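Long-range contacts in 6b protein (Agrobacterium tumefaciens, PDB 3AQ3), which disturbs plant cell proliferation as an Agrobacterium toxin, probably through ADP-ribosylation and the host miRNA machinery, and belongs to the RolB/RolC family: residues Ser86-Phe91 against Gly163-Glu168; Val70-Ala75 against Asn131-Ala136; Ser61-Thr66 against Ile137-Leu142; Val11-Arg16 against Cys78-Leu83. All blocks are in the same frame, centred on the assembly; numbering follows the deposited sequence.

Contact 1. Residues Ser86-Phe91 against Gly163-Glu168; sequences SNSPAF and GNYVEE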
loop_
_atom_site.group_PDB
_atom_site.type_symbol
_atom_site.label_atom_id
_atom_site.label_comp_id
_atom_site.label_asym_id
_atom_site.label_seq_id
_atom_site.Cartn_x
_atom_site.Cartn_y
_atom_site.Cartn_z
ATOM N N SER A 86 -8.275 -4.091 -1.657
ATOM C CA SER A 86 -8.165 -3.899 -3.088
ATOM C C SER A 86 -8.670 -2.501 -3.459
ATOM O O SER A 86 -9.498 -1.912 -2.754
ATOM C CB SER A 86 -8.972 -4.960 -3.817
ATOM O OG SER A 86 -10.342 -4.806 -3.518
ATOM N N ASN A 87 -8.149 -1.969 -4.555
ATOM C CA ASN A 87 -8.631 -0.705 -5.110
ATOM C C ASN A 87 -8.863 -0.791 -6.614
ATOM O O ASN A 87 -8.945 0.237 -7.286
ATOM C CB ASN A 87 -7.677 0.447 -4.780
ATOM C CG ASN A 87 -6.230 0.145 -5.160
ATOM O OD1 ASN A 87 -5.948 -0.759 -5.953
ATOM N ND2 ASN A 87 -5.308 0.897 -4.587
ATOM N N SER A 88 -8.964 -2.021 -7.130
ATOM C CA SER A 88 -9.290 -2.275 -8.535
ATOM C C SER A 88 -9.922 -3.654 -8.709
ATOM O O SER A 88 -9.791 -4.520 -7.834
ATOM C CB SER A 88 -8.067 -2.082 -9.451
ATOM O OG SER A 88 -6.944 -2.791 -8.953
ATOM N N PRO A 89 -10.646 -3.863 -9.821
ATOM C CA PRO A 89 -11.323 -5.149 -9.980
ATOM C C PRO A 89 -10.361 -6.340 -10.102
ATOM O O PRO A 89 -9.149 -6.159 -10.279
ATOM C CB PRO A 89 -12.136 -4.957 -11.275
ATOM C CG PRO A 89 -11.473 -3.870 -11.999
ATOM C CD PRO A 89 -10.895 -2.964 -10.967
ATOM N N ALA A 90 -10.921 -7.543 -10.027
ATOM C CA ALA A 90 -10.160 -8.800 -9.961
ATOM C C ALA A 90 -9.109 -8.802 -8.836
ATOM O O ALA A 90 -8.009 -9.341 -8.998
ATOM C CB ALA A 90 -9.539 -9.162 -11.331
ATOM N N PHE A 91 -9.466 -8.169 -7.714
ATOM C CA PHE A 91 -8.728 -8.250 -6.434
ATOM C C PHE A 91 -7.380 -7.531 -6.445
ATOM O O PHE A 91 -6.477 -7.867 -5.686
ATOM C CB PHE A 91 -8.591 -9.715 -5.952
ATOM C CG PHE A 91 -9.888 -10.485 -5.964
ATOM C CD1 PHE A 91 -10.047 -11.583 -6.806
ATOM C CD2 PHE A 91 -10.957 -10.100 -5.155
ATOM C CE1 PHE A 91 -11.248 -12.297 -6.838
ATOM C CE2 PHE A 91 -12.162 -10.798 -5.176
ATOM C CZ PHE A 91 -12.310 -11.906 -6.016
ATOM N N GLY A 163 -5.065 -8.154 -10.022
ATOM C CA GLY A 163 -5.838 -7.265 -10.871
ATOM C C GLY A 163 -5.604 -7.560 -12.341
ATOM O O GLY A 163 -5.039 -8.595 -12.707
ATOM N N ASN A 164 -6.049 -6.646 -13.190
ATOM C CA ASN A 164 -5.903 -6.819 -14.627
ATOM C C ASN A 164 -4.768 -5.925 -15.133
ATOM O O ASN A 164 -5.000 -4.876 -15.744
ATOM C CB ASN A 164 -7.234 -6.531 -15.334
ATOM C CG ASN A 164 -8.376 -7.417 -14.824
ATOM O OD1 ASN A 164 -8.276 -8.654 -14.824
ATOM N ND2 ASN A 164 -9.469 -6.785 -14.391
ATOM N N TYR A 165 -3.539 -6.343 -14.831
ATOM C CA TYR A 165 -2.347 -5.555 -15.138
ATOM C C TYR A 165 -1.261 -6.422 -15.753
ATOM O O TYR A 165 -1.209 -7.630 -15.514
ATOM C CB TYR A 165 -1.808 -4.860 -13.876
ATOM C CG TYR A 165 -2.766 -3.848 -13.286
ATOM C CD1 TYR A 165 -3.654 -4.215 -12.270
ATOM C CD2 TYR A 165 -2.806 -2.533 -13.756
ATOM C CE1 TYR A 165 -4.550 -3.295 -11.731
ATOM C CE2 TYR A 165 -3.705 -1.604 -13.221
ATOM C CZ TYR A 165 -4.576 -1.996 -12.213
ATOM O OH TYR A 165 -5.468 -1.091 -11.667
ATOM N N VAL A 166 -0.409 -5.793 -16.556
ATOM C CA VAL A 166 0.806 -6.430 -17.060
ATOM C C VAL A 166 2.031 -5.601 -16.646
ATOM O O VAL A 166 1.918 -4.401 -16.412
ATOM C CB VAL A 166 0.759 -6.656 -18.598
ATOM C CG1 VAL A 166 -0.324 -7.670 -18.958
ATOM C CG2 VAL A 166 0.551 -5.335 -19.354
ATOM N N GLU A 167 3.183 -6.263 -16.533
ATOM C CA GLU A 167 4.474 -5.626 -16.244
ATOM C C GLU A 167 4.789 -4.533 -17.290
ATOM O O GLU A 167 4.534 -4.719 -18.481
ATOM C CB GLU A 167 5.560 -6.707 -16.245
ATOM C CG GLU A 167 6.759 -6.479 -15.322
ATOM C CD GLU A 167 7.607 -7.750 -15.170
ATOM O OE1 GLU A 167 7.248 -8.621 -14.333
ATOM O OE2 GLU A 167 8.623 -7.885 -15.900
ATOM N N GLU A 168 5.335 -3.404 -16.840
ATOM C CA GLU A 168 5.529 -2.226 -17.703
ATOM C C GLU A 168 6.460 -2.439 -18.908
ATOM O O GLU A 168 7.360 -3.273 -18.871
ATOM C CB GLU A 168 5.979 -1.010 -16.883
ATOM C CG GLU A 168 7.430 -1.035 -16.401
ATOM C CD GLU A 168 7.957 0.352 -16.015
ATOM O OE1 GLU A 168 7.271 1.369 -16.268
ATOM O OE2 GLU A 168 9.076 0.421 -15.462
#

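Contact 2. Residues Val70-Ala75 against Asn131-Ala136; sequences VDEVTA and NSFFLA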
loop_
_atom_site.group_PDB
_atom_site.type_symbol
_atom_site.label_atom_id
_atom_site.label_comp_id
_atom_site.label_asym_id
_atom_site.label_seq_id
_atom_site.Cartn_x
_atom_site.Cartn_y
_atom_site.Cartn_z
ATOM N N VAL A 70 -6.405 5.736 0.519
ATOM C CA VAL A 70 -7.692 5.249 1.040
ATOM C C VAL A 70 -8.496 6.406 1.637
ATOM O O VAL A 70 -7.977 7.501 1.822
ATOM C CB VAL A 70 -7.515 4.127 2.145
ATOM C CG1 VAL A 70 -6.835 2.873 1.591
ATOM C CG2 VAL A 70 -6.755 4.658 3.344
ATOM N N ASP A 71 -9.761 6.140 1.928
ATOM C CA ASP A 71 -10.625 7.057 2.650
ATOM C C ASP A 71 -10.389 6.942 4.166
ATOM O O ASP A 71 -9.684 6.052 4.627
ATOM C CB ASP A 71 -12.098 6.762 2.317
ATOM C CG ASP A 71 -12.500 5.331 2.663
ATOM O OD1 ASP A 71 -12.104 4.381 1.927
ATOM O OD2 ASP A 71 -13.215 5.145 3.674
ATOM N N GLU A 72 -11.000 7.847 4.927
ATOM C CA GLU A 72 -10.792 7.965 6.365
ATOM C C GLU A 72 -11.120 6.669 7.115
ATOM O O GLU A 72 -10.358 6.241 7.969
ATOM C CB GLU A 72 -11.650 9.119 6.912
ATOM C CG GLU A 72 -11.430 9.443 8.406
ATOM C CD GLU A 72 -12.163 10.706 8.859
ATOM O OE1 GLU A 72 -13.278 10.956 8.351
ATOM O OE2 GLU A 72 -11.630 11.446 9.725
ATOM N N VAL A 73 -12.246 6.053 6.776
ATOM C CA VAL A 73 -12.756 4.872 7.486
ATOM C C VAL A 73 -11.911 3.627 7.192
ATOM O O VAL A 73 -11.543 2.898 8.117
ATOM C CB VAL A 73 -14.262 4.655 7.197
ATOM C CG1 VAL A 73 -14.766 3.344 7.778
ATOM C CG2 VAL A 73 -15.073 5.814 7.780
ATOM N N THR A 74 -11.580 3.414 5.915
ATOM C CA THR A 74 -10.662 2.352 5.499
ATOM C C THR A 74 -9.281 2.423 6.174
ATOM O O THR A 74 -8.746 1.397 6.612
ATOM C CB THR A 74 -10.476 2.347 3.967
ATOM O OG1 THR A 74 -11.754 2.236 3.339
ATOM C CG2 THR A 74 -9.602 1.193 3.522
ATOM N N ALA A 75 -8.700 3.622 6.241
ATOM C CA ALA A 75 -7.415 3.800 6.913
ATOM C C ALA A 75 -7.498 3.324 8.367
ATOM O O ALA A 75 -6.612 2.600 8.850
ATOM C CB ALA A 75 -6.954 5.261 6.847
ATOM N N ASN A 131 -8.820 9.148 -1.496
ATOM C CA ASN A 131 -7.357 9.211 -1.382
ATOM C C ASN A 131 -6.898 10.219 -0.351
ATOM O O ASN A 131 -5.784 10.744 -0.445
ATOM C CB ASN A 131 -6.638 9.439 -2.741
ATOM C CG ASN A 131 -7.174 10.648 -3.532
ATOM O OD1 ASN A 131 -8.172 10.547 -4.253
ATOM N ND2 ASN A 131 -6.477 11.779 -3.432
ATOM N N SER A 132 -7.755 10.499 0.632
ATOM C CA SER A 132 -7.428 11.542 1.622
ATOM C C SER A 132 -6.530 11.020 2.754
ATOM O O SER A 132 -6.008 11.799 3.552
ATOM C CB SER A 132 -8.701 12.213 2.152
ATOM O OG SER A 132 -9.612 11.248 2.654
ATOM N N PHE A 133 -6.349 9.699 2.784
ATOM C CA PHE A 133 -5.556 8.979 3.775
ATOM C C PHE A 133 -4.688 7.946 3.043
ATOM O O PHE A 133 -4.865 7.732 1.848
ATOM C CB PHE A 133 -6.490 8.283 4.797
ATOM C CG PHE A 133 -7.060 9.219 5.833
ATOM C CD1 PHE A 133 -8.113 10.086 5.512
ATOM C CD2 PHE A 133 -6.546 9.238 7.133
ATOM C CE1 PHE A 133 -8.632 10.986 6.463
ATOM C CE2 PHE A 133 -7.065 10.120 8.093
ATOM C CZ PHE A 133 -8.101 11.007 7.752
ATOM N N PHE A 134 -3.745 7.314 3.740
ATOM C CA PHE A 134 -2.853 6.341 3.099
ATOM C C PHE A 134 -2.425 5.246 4.053
ATOM O O PHE A 134 -2.373 5.451 5.284
ATOM C CB PHE A 134 -1.585 7.015 2.531
ATOM C CG PHE A 134 -0.690 7.594 3.581
ATOM C CD1 PHE A 134 0.254 6.797 4.227
ATOM C CD2 PHE A 134 -0.814 8.941 3.962
ATOM C CE1 PHE A 134 1.081 7.308 5.225
ATOM C CE2 PHE A 134 0.011 9.469 4.951
ATOM C CZ PHE A 134 0.973 8.656 5.588
ATOM N N LEU A 135 -2.091 4.102 3.453
ATOM C CA LEU A 135 -1.371 3.016 4.111
ATOM C C LEU A 135 0.005 2.873 3.440
ATOM O O LEU A 135 0.119 2.828 2.209
ATOM C CB LEU A 135 -2.175 1.713 4.030
ATOM C CG LEU A 135 -3.652 1.774 4.455
ATOM C CD1 LEU A 135 -4.416 0.540 3.970
ATOM C CD2 LEU A 135 -3.802 1.939 5.977
ATOM N N ALA A 136 1.051 2.862 4.261
ATOM C CA ALA A 136 2.407 2.721 3.793
ATOM C C ALA A 136 2.779 1.264 4.008
ATOM O O ALA A 136 2.596 0.733 5.093
ATOM C CB ALA A 136 3.335 3.646 4.584
HETATM O O HOH W 1 -12.161 10.306 3.403
#

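Contact 3. Residues Ser61-Thr66 against Ile137-Leu142; sequences SDQRLT and ILMSQL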
loop_
_atom_site.group_PDB
_atom_site.type_symbol
_atom_site.label_atom_id
_atom_site.label_comp_id
_atom_site.label_asym_id
_atom_site.label_seq_id
_atom_site.Cartn_x
_atom_site.Cartn_y
_atom_site.Cartn_z
ATOM N N SER A 61 12.326 -6.990 1.914
ATOM C CA SER A 61 12.856 -6.149 2.981
ATOM C C SER A 61 13.641 -4.941 2.461
ATOM O O SER A 61 13.507 -3.844 2.986
ATOM C CB SER A 61 13.747 -7.021 3.883
ATOM O OG SER A 61 14.396 -6.261 4.889
ATOM N N ASP A 62 14.453 -5.154 1.431
ATOM C CA ASP A 62 15.326 -4.112 0.899
ATOM C C ASP A 62 14.590 -3.310 -0.180
ATOM O O ASP A 62 14.814 -3.495 -1.382
ATOM C CB ASP A 62 16.623 -4.730 0.356
ATOM C CG ASP A 62 17.752 -3.710 0.212
ATOM O OD1 ASP A 62 17.474 -2.504 0.006
ATOM O OD2 ASP A 62 18.930 -4.116 0.287
ATOM N N GLN A 63 13.725 -2.405 0.265
ATOM C CA GLN A 63 12.790 -1.732 -0.612
ATOM C C GLN A 63 12.291 -0.465 0.075
ATOM O O GLN A 63 12.178 -0.435 1.302
ATOM C CB GLN A 63 11.607 -2.669 -0.851
ATOM C CG GLN A 63 10.879 -2.481 -2.148
ATOM C CD GLN A 63 9.890 -3.598 -2.397
ATOM O OE1 GLN A 63 9.282 -4.134 -1.459
ATOM N NE2 GLN A 63 9.728 -3.971 -3.669
ATOM N N ARG A 64 12.005 0.571 -0.713
ATOM C CA ARG A 64 11.347 1.788 -0.220
ATOM C C ARG A 64 9.860 1.552 0.053
ATOM O O ARG A 64 9.239 0.687 -0.565
ATOM C CB ARG A 64 11.477 2.930 -1.240
ATOM C CG ARG A 64 12.887 3.412 -1.499
ATOM C CD ARG A 64 12.883 4.894 -1.851
ATOM N NE ARG A 64 13.776 5.565 -0.924
ATOM C CZ ARG A 64 13.482 6.621 -0.179
ATOM N NH1 ARG A 64 12.303 7.220 -0.268
ATOM N NH2 ARG A 64 14.418 7.103 0.633
ATOM N N LEU A 65 9.284 2.349 0.954
ATOM C CA LEU A 65 7.838 2.327 1.192
ATOM C C LEU A 65 7.068 2.729 -0.054
ATOM O O LEU A 65 7.479 3.637 -0.783
ATOM C CB LEU A 65 7.443 3.271 2.350
ATOM C CG LEU A 65 7.889 2.966 3.793
ATOM C CD1 LEU A 65 7.453 4.079 4.739
ATOM C CD2 LEU A 65 7.372 1.610 4.274
ATOM N N THR A 66 5.963 2.036 -0.298
ATOM C CA THR A 66 4.955 2.486 -1.255
ATOM C C THR A 66 3.617 2.717 -0.541
ATOM O O THR A 66 3.401 2.273 0.596
ATOM C CB THR A 66 4.758 1.515 -2.448
ATOM O OG1 THR A 66 4.637 0.190 -1.951
ATOM C CG2 THR A 66 5.928 1.584 -3.404
ATOM N N ILE A 137 3.283 0.624 2.961
ATOM C CA ILE A 137 3.634 -0.795 3.002
ATOM C C ILE A 137 5.011 -1.052 2.410
ATOM O O ILE A 137 5.550 -0.234 1.646
ATOM C CB ILE A 137 2.606 -1.675 2.222
ATOM C CG1 ILE A 137 2.454 -1.195 0.760
ATOM C CG2 ILE A 137 1.229 -1.764 2.970
ATOM C CD1 ILE A 137 1.715 -2.189 -0.168
ATOM N N LEU A 138 5.585 -2.185 2.789
ATOM C CA LEU A 138 6.612 -2.823 1.991
ATOM C C LEU A 138 5.901 -3.873 1.141
ATOM O O LEU A 138 5.151 -4.709 1.668
ATOM C CB LEU A 138 7.688 -3.473 2.872
ATOM C CG LEU A 138 8.672 -2.548 3.591
ATOM C CD1 LEU A 138 9.817 -3.361 4.190
ATOM C CD2 LEU A 138 9.225 -1.471 2.649
HETATM N N MSE A 139 6.120 -3.812 -0.169
HETATM C CA MSE A 139 5.511 -4.763 -1.104
HETATM C C MSE A 139 6.076 -6.176 -1.044
HETATM O O MSE A 139 7.255 -6.379 -0.764
HETATM C CB MSE A 139 5.588 -4.233 -2.525
HETATM C CG MSE A 139 4.705 -3.027 -2.709
HETATM SE SE MSE A 139 4.938 -2.204 -4.446
HETATM C CE MSE A 139 6.880 -1.830 -4.427
ATOM N N SER A 140 5.198 -7.139 -1.300
ATOM C CA SER A 140 5.568 -8.538 -1.465
ATOM C C SER A 140 6.072 -8.806 -2.880
ATOM O O SER A 140 5.991 -7.931 -3.747
ATOM C CB SER A 140 4.360 -9.422 -1.186
ATOM O OG SER A 140 3.411 -9.312 -2.231
ATOM N N GLN A 141 6.574 -10.021 -3.112
ATOM C CA GLN A 141 7.030 -10.437 -4.442
ATOM C C GLN A 141 5.896 -10.513 -5.489
ATOM O O GLN A 141 6.168 -10.598 -6.686
ATOM C CB GLN A 141 7.813 -11.766 -4.372
ATOM C CG GLN A 141 6.991 -13.052 -4.630
ATOM C CD GLN A 141 6.276 -13.588 -3.398
ATOM O OE1 GLN A 141 5.813 -12.830 -2.548
ATOM N NE2 GLN A 141 6.173 -14.915 -3.306
ATOM N N LEU A 142 4.643 -10.474 -5.037
ATOM C CA LEU A 142 3.487 -10.489 -5.942
ATOM C C LEU A 142 3.149 -9.145 -6.588
ATOM O O LEU A 142 2.352 -9.092 -7.524
ATOM C CB LEU A 142 2.246 -11.022 -5.233
ATOM C CG LEU A 142 2.244 -12.467 -4.729
ATOM C CD1 LEU A 142 0.845 -12.790 -4.250
ATOM C CD2 LEU A 142 2.688 -13.469 -5.806
HETATM O O HOH W 2 7.360 -1.170 -1.016
#

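Contact 4. Residues Val11-Arg16 against Cys78-Leu83; sequences VRDLRR and CGLNRL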
loop_
_atom_site.group_PDB
_atom_site.type_symbol
_atom_site.label_atom_id
_atom_site.label_comp_id
_atom_site.label_asym_id
_atom_site.label_seq_id
_atom_site.Cartn_x
_atom_site.Cartn_y
_atom_site.Cartn_z
ATOM N N VAL A 11 1.702 -1.219 13.908
ATOM C CA VAL A 11 1.591 -0.167 12.894
ATOM C C VAL A 11 1.832 1.221 13.504
ATOM O O VAL A 11 1.403 1.498 14.629
ATOM C CB VAL A 11 0.221 -0.219 12.161
ATOM C CG1 VAL A 11 -0.937 0.161 13.097
ATOM C CG2 VAL A 11 0.247 0.644 10.908
ATOM N N ARG A 12 2.549 2.071 12.779
ATOM C CA ARG A 12 2.759 3.432 13.230
ATOM C C ARG A 12 1.579 4.280 12.770
ATOM O O ARG A 12 1.382 4.480 11.577
ATOM C CB ARG A 12 4.094 4.000 12.708
ATOM C CG ARG A 12 5.329 3.117 12.976
ATOM C CD ARG A 12 5.572 2.897 14.450
ATOM N NE ARG A 12 6.947 2.502 14.752
ATOM C CZ ARG A 12 7.312 1.373 15.364
ATOM N NH1 ARG A 12 6.408 0.453 15.748
ATOM N NH2 ARG A 12 8.600 1.157 15.586
ATOM N N ASP A 13 0.787 4.760 13.727
ATOM C CA ASP A 13 -0.368 5.590 13.427
ATOM C C ASP A 13 0.065 7.047 13.390
ATOM O O ASP A 13 0.266 7.677 14.439
ATOM C CB ASP A 13 -1.488 5.357 14.451
ATOM C CG ASP A 13 -2.750 6.144 14.136
ATOM O OD1 ASP A 13 -2.788 6.878 13.121
ATOM O OD2 ASP A 13 -3.725 6.013 14.908
ATOM N N LEU A 14 0.210 7.561 12.167
ATOM C CA LEU A 14 0.734 8.902 11.916
ATOM C C LEU A 14 -0.370 9.899 11.578
ATOM O O LEU A 14 -0.096 10.953 11.026
ATOM C CB LEU A 14 1.777 8.861 10.782
ATOM C CG LEU A 14 2.919 7.844 10.934
ATOM C CD1 LEU A 14 3.880 7.942 9.770
ATOM C CD2 LEU A 14 3.680 8.035 12.259
ATOM N N ARG A 15 -1.619 9.573 11.911
ATOM C CA ARG A 15 -2.746 10.447 11.578
ATOM C C ARG A 15 -2.755 11.798 12.300
ATOM O O ARG A 15 -3.482 12.705 11.890
ATOM C CB ARG A 15 -4.077 9.728 11.783
ATOM C CG ARG A 15 -4.359 8.677 10.722
ATOM C CD ARG A 15 -5.631 7.923 11.036
ATOM N NE ARG A 15 -5.525 7.182 12.286
ATOM C CZ ARG A 15 -6.520 6.516 12.855
ATOM N NH1 ARG A 15 -7.720 6.487 12.294
ATOM N NH2 ARG A 15 -6.316 5.882 13.997
ATOM N N ARG A 16 -1.968 11.932 13.369
ATOM C CA ARG A 16 -1.839 13.221 14.071
ATOM C C ARG A 16 -0.458 13.837 13.871
ATOM O O ARG A 16 -0.068 14.776 14.573
ATOM C CB ARG A 16 -2.150 13.063 15.557
ATOM C CG ARG A 16 -3.528 12.478 15.855
ATOM C CD ARG A 16 -4.572 13.559 16.030
ATOM N NE ARG A 16 -5.809 13.012 16.582
ATOM C CZ ARG A 16 -6.939 12.862 15.896
ATOM N NH1 ARG A 16 -7.008 13.228 14.618
ATOM N NH2 ARG A 16 -8.010 12.342 16.493
ATOM N N CYS A 78 -8.577 -0.860 8.235
ATOM C CA CYS A 78 -7.525 -1.710 7.670
ATOM C C CYS A 78 -6.171 -1.448 8.306
ATOM O O CYS A 78 -5.454 -2.386 8.674
ATOM C CB CYS A 78 -7.413 -1.495 6.159
ATOM S SG CYS A 78 -8.855 -2.082 5.276
ATOM N N GLY A 79 -5.827 -0.168 8.427
ATOM C CA GLY A 79 -4.513 0.236 8.914
ATOM C C GLY A 79 -4.219 -0.239 10.314
ATOM O O GLY A 79 -3.076 -0.564 10.632
ATOM N N LEU A 80 -5.258 -0.302 11.143
ATOM C CA LEU A 80 -5.097 -0.736 12.522
ATOM C C LEU A 80 -5.202 -2.244 12.692
ATOM O O LEU A 80 -4.905 -2.765 13.769
ATOM C CB LEU A 80 -6.099 -0.018 13.445
ATOM C CG LEU A 80 -5.911 1.504 13.647
ATOM C CD1 LEU A 80 -6.949 2.031 14.652
ATOM C CD2 LEU A 80 -4.493 1.864 14.103
ATOM N N ASN A 81 -5.607 -2.939 11.625
ATOM C CA ASN A 81 -5.974 -4.343 11.707
ATOM C C ASN A 81 -5.269 -5.286 10.722
ATOM O O ASN A 81 -5.772 -6.371 10.429
ATOM C CB ASN A 81 -7.497 -4.461 11.623
ATOM C CG ASN A 81 -8.184 -3.858 12.837
ATOM O OD1 ASN A 81 -8.106 -4.416 13.918
ATOM N ND2 ASN A 81 -8.833 -2.709 12.668
ATOM N N ARG A 82 -4.099 -4.872 10.237
ATOM C CA ARG A 82 -3.278 -5.672 9.319
ATOM C C ARG A 82 -4.052 -6.141 8.086
ATOM O O ARG A 82 -3.987 -7.316 7.703
ATOM C CB ARG A 82 -2.659 -6.884 10.033
ATOM C CG ARG A 82 -1.767 -6.568 11.211
ATOM C CD ARG A 82 -1.185 -7.870 11.822
ATOM N NE ARG A 82 -0.012 -8.365 11.081
ATOM C CZ ARG A 82 0.002 -9.407 10.236
ATOM N NH1 ARG A 82 -1.100 -10.134 9.981
ATOM N NH2 ARG A 82 1.146 -9.734 9.641
ATOM N N LEU A 83 -4.791 -5.230 7.472
ATOM C CA LEU A 83 -5.548 -5.568 6.280
ATOM C C LEU A 83 -5.156 -4.657 5.118
ATOM O O LEU A 83 -5.026 -3.446 5.286
ATOM C CB LEU A 83 -7.056 -5.485 6.535
ATOM C CG LEU A 83 -7.657 -6.521 7.485
ATOM C CD1 LEU A 83 -9.035 -6.064 7.910
ATOM C CD2 LEU A 83 -7.711 -7.949 6.891
#

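Contact 1. Residues Ser86-Phe91 against Gly163-Glu168
Ala90 and Gly163 meet where both backbones have positive phi, an unusual pairing. Gly163 has phi 76°, a value that favours glycine, and its bare CA can come close to the opposite carbonyls. The approach is mainly through main chain: Gly163 N gives a weak hydrogen bond to Ala90 O (3.3 Å), and the glycine CA offers C-H contacts to that oxygen and to Pro89 O, each at 3.5 Å. On the outside, the small methyl Ala90 CB lies against the amide of Asn164, 3.7 Å from OD1, with ND2 scarcely farther off. Tyr165 makes the second side-chain contact. Its CG stands beside the backbone N (chi1 -64°), which swings the ring back so that its hydroxyl edge meets Ser88; Ser88 OG lies in the ring plane, 3.5 Å from Tyr165 OH. Each hydroxyl has a partner beyond this pair: Tyr165 OH bonds to Ser115 O, and Ser88 OG bonds weakly to Gly92 O. Asn87 OD1 accepts from Val94 N on the following strand. The residues leading into strand 93-96 thus fold back on themselves, Asn87 and Ser88 both facing Gly92 as a classic beta bulge.

Contact 2. Residues Val70-Ala75 against Asn131-Ala136
Phe133 holds CG beside its own backbone N (chi1 -78°), while Glu72 turns its CG away from its N and runs on extended, and these torsions bring ring and glutamate side by side, pointing the same way. The setting is a classic beta bulge next to a helix start: Ser132 and Phe133 both face Val70, the last residue of strand 66-70, just before helix 72-79. Two backbone bonds close the antiparallel hydrogen-bonded pair. Val70 N to Phe133 O is short and nearly straight (2.8 Å, 170°), although the donor sits above the carbonyl plane; the return bond from Phe133 N to Val70 O is more bent.

Glu72 CA lies over one ring face of Phe133 in a CH-pi contact, 3.9 Å from the centroid, and Glu72 CB touches Phe133 CE1 at 3.6 Å. The aliphatic part of the glutamate thus does the packing, which suits a long side chain at an exposed site. Ala75, one turn on, is small enough to bring CB within 3.7 Å of Phe133 CB. Deeper in, the side chains of Val70 and Leu135 cross at about a right angle, CG1 of the valine against CD1 of the leucine. Asp71 is the N-cap: its OD1 accepts from Thr74 OG1 on the syn side (2.6 Å), and its OD2 takes Thr74 N and, weakly, Val73 N, satisfying amides of the first turn. Ser132 OG hydrogen-bonds Ser129 O, and a water ties it to the helix start, accepting from Glu72 N at 3.1 Å and donating to Ser132 OG at 2.8 Å.

Contact 3. Residues Ser61-Thr66 against Ile137-Leu142
Ile137 O is held by Thr66 N at 3.0 Å, touched by the C-H of Leu65 CA, and receives a weak bond from a water. Ile137 N returns a bond to Thr66 O (2.9 Å, 169°), so the two residues form an antiparallel hydrogen-bonded pair where strands 66-70 and 133-137 run side by side.

Just past this pair residues 61-65 loop out before backbone pairing resumes at Leu60 with Met139, and the same water bridges the gap. It donates to Arg64 O (2.7 Å) and accepts from Met139 N (3.0 Å), and it also bonds Thr66 OG1. One water thus links Arg64 O to Met139 N, and weakly to the already paired Ile137 O. Thr66 adds its own side chain: with OG1 between the backbone N and the carbonyl carbon (chi1 47°), the hydroxyl faces the water and also lies 3.3 Å from Met139 CG, while the methyl CG2 packs on Met139 CE. Residue 139 is a selenomethionine; its chain, bent near the end, crosses threonine and Gln63 at about right angles and continues onto Tyr159 of strand 154-161.

Leucines add apolar packing. Leu65 CD2 meets Leu138 CD2 at 3.9 Å, and the latter methyl also sits 3.4 Å from Gln63 O, whose hydrogen bond comes from Arg31 of helix 20-36. That helix covers the leucines through Leu27 and Phe34. The chemistry suggests that within this largely buried contact the water stands in for a direct bond between Arg64 O and Met139 N.

Contact 4. Residues Val11-Arg16 against Cys78-Leu83
Val11 and Leu80 mark the nearest backbone approach, 6.7 Å between their CA atoms, where the chain entering strand 12-13 passes the end of helix 72-79 without a hydrogen bond between the two segments. Side chains bridge the interval. Both methyls of Val11 press on one carbonyl oxygen, Gly79 O, with CG1 at 3.3 Å and CG2 at 3.5 Å. The Val11 and Leu80 side chains cross at about a right angle, with Val11 CG1 4.1 Å from Leu80 CD2.

The other leucine branch lies by a charged pair. Leu80 CD1 is 4.0 Å from Arg15 NH2, its side chain running obliquely past the arginine. Arg15 is bent at its third torsion (chi3 -63°) and grips Asp13 side-on, NE to OD1 (2.9 Å) and NH2 to OD2 (2.7 Å), both nearly in the guanidinium plane. Asp13 OD1 accepts in addition from Arg15 N on the opposite face of the carboxylate, an Asx turn. Three bonds thus fix the carboxylate and probably soften both charges beside the leucine.

At the helix end Cys78 O takes both Asn81 N and Leu83 N, and the chain turns through Arg82. Leu204 of strand 203-206 lies against Val11, Asp13, Arg15 and Leu80 together, while Arg12 and Leu14 point instead to helix 20-36, so strand 12-13 runs between the two helices.

In the fold
Contacts 2, 3 and 4 all build on one mixed sheet. Contacts 2 and 3 use opposite ends of the same strand pair, 66-70 with 133-137, their centres about 18 Å apart, and Ala136 CB meets Leu65 CD1 (4.1 Å) where they join. Contact 4 lies about 9 Å from contact 2, centre to centre, and shares helix 72-79 with it: Leu135 CD2 packs on Gly79 CA at 3.5 Å, and Phe133 CE2 touches Arg15 CD at 3.9 Å. Contact 1 stands apart, joining loops beside strands 93-96 and 154-161 of another sheet, with its centre about 24 Å from that of contact 4 on the opposite side of the chain's centre, though residues 78-83 and 86-91 almost adjoin in sequence.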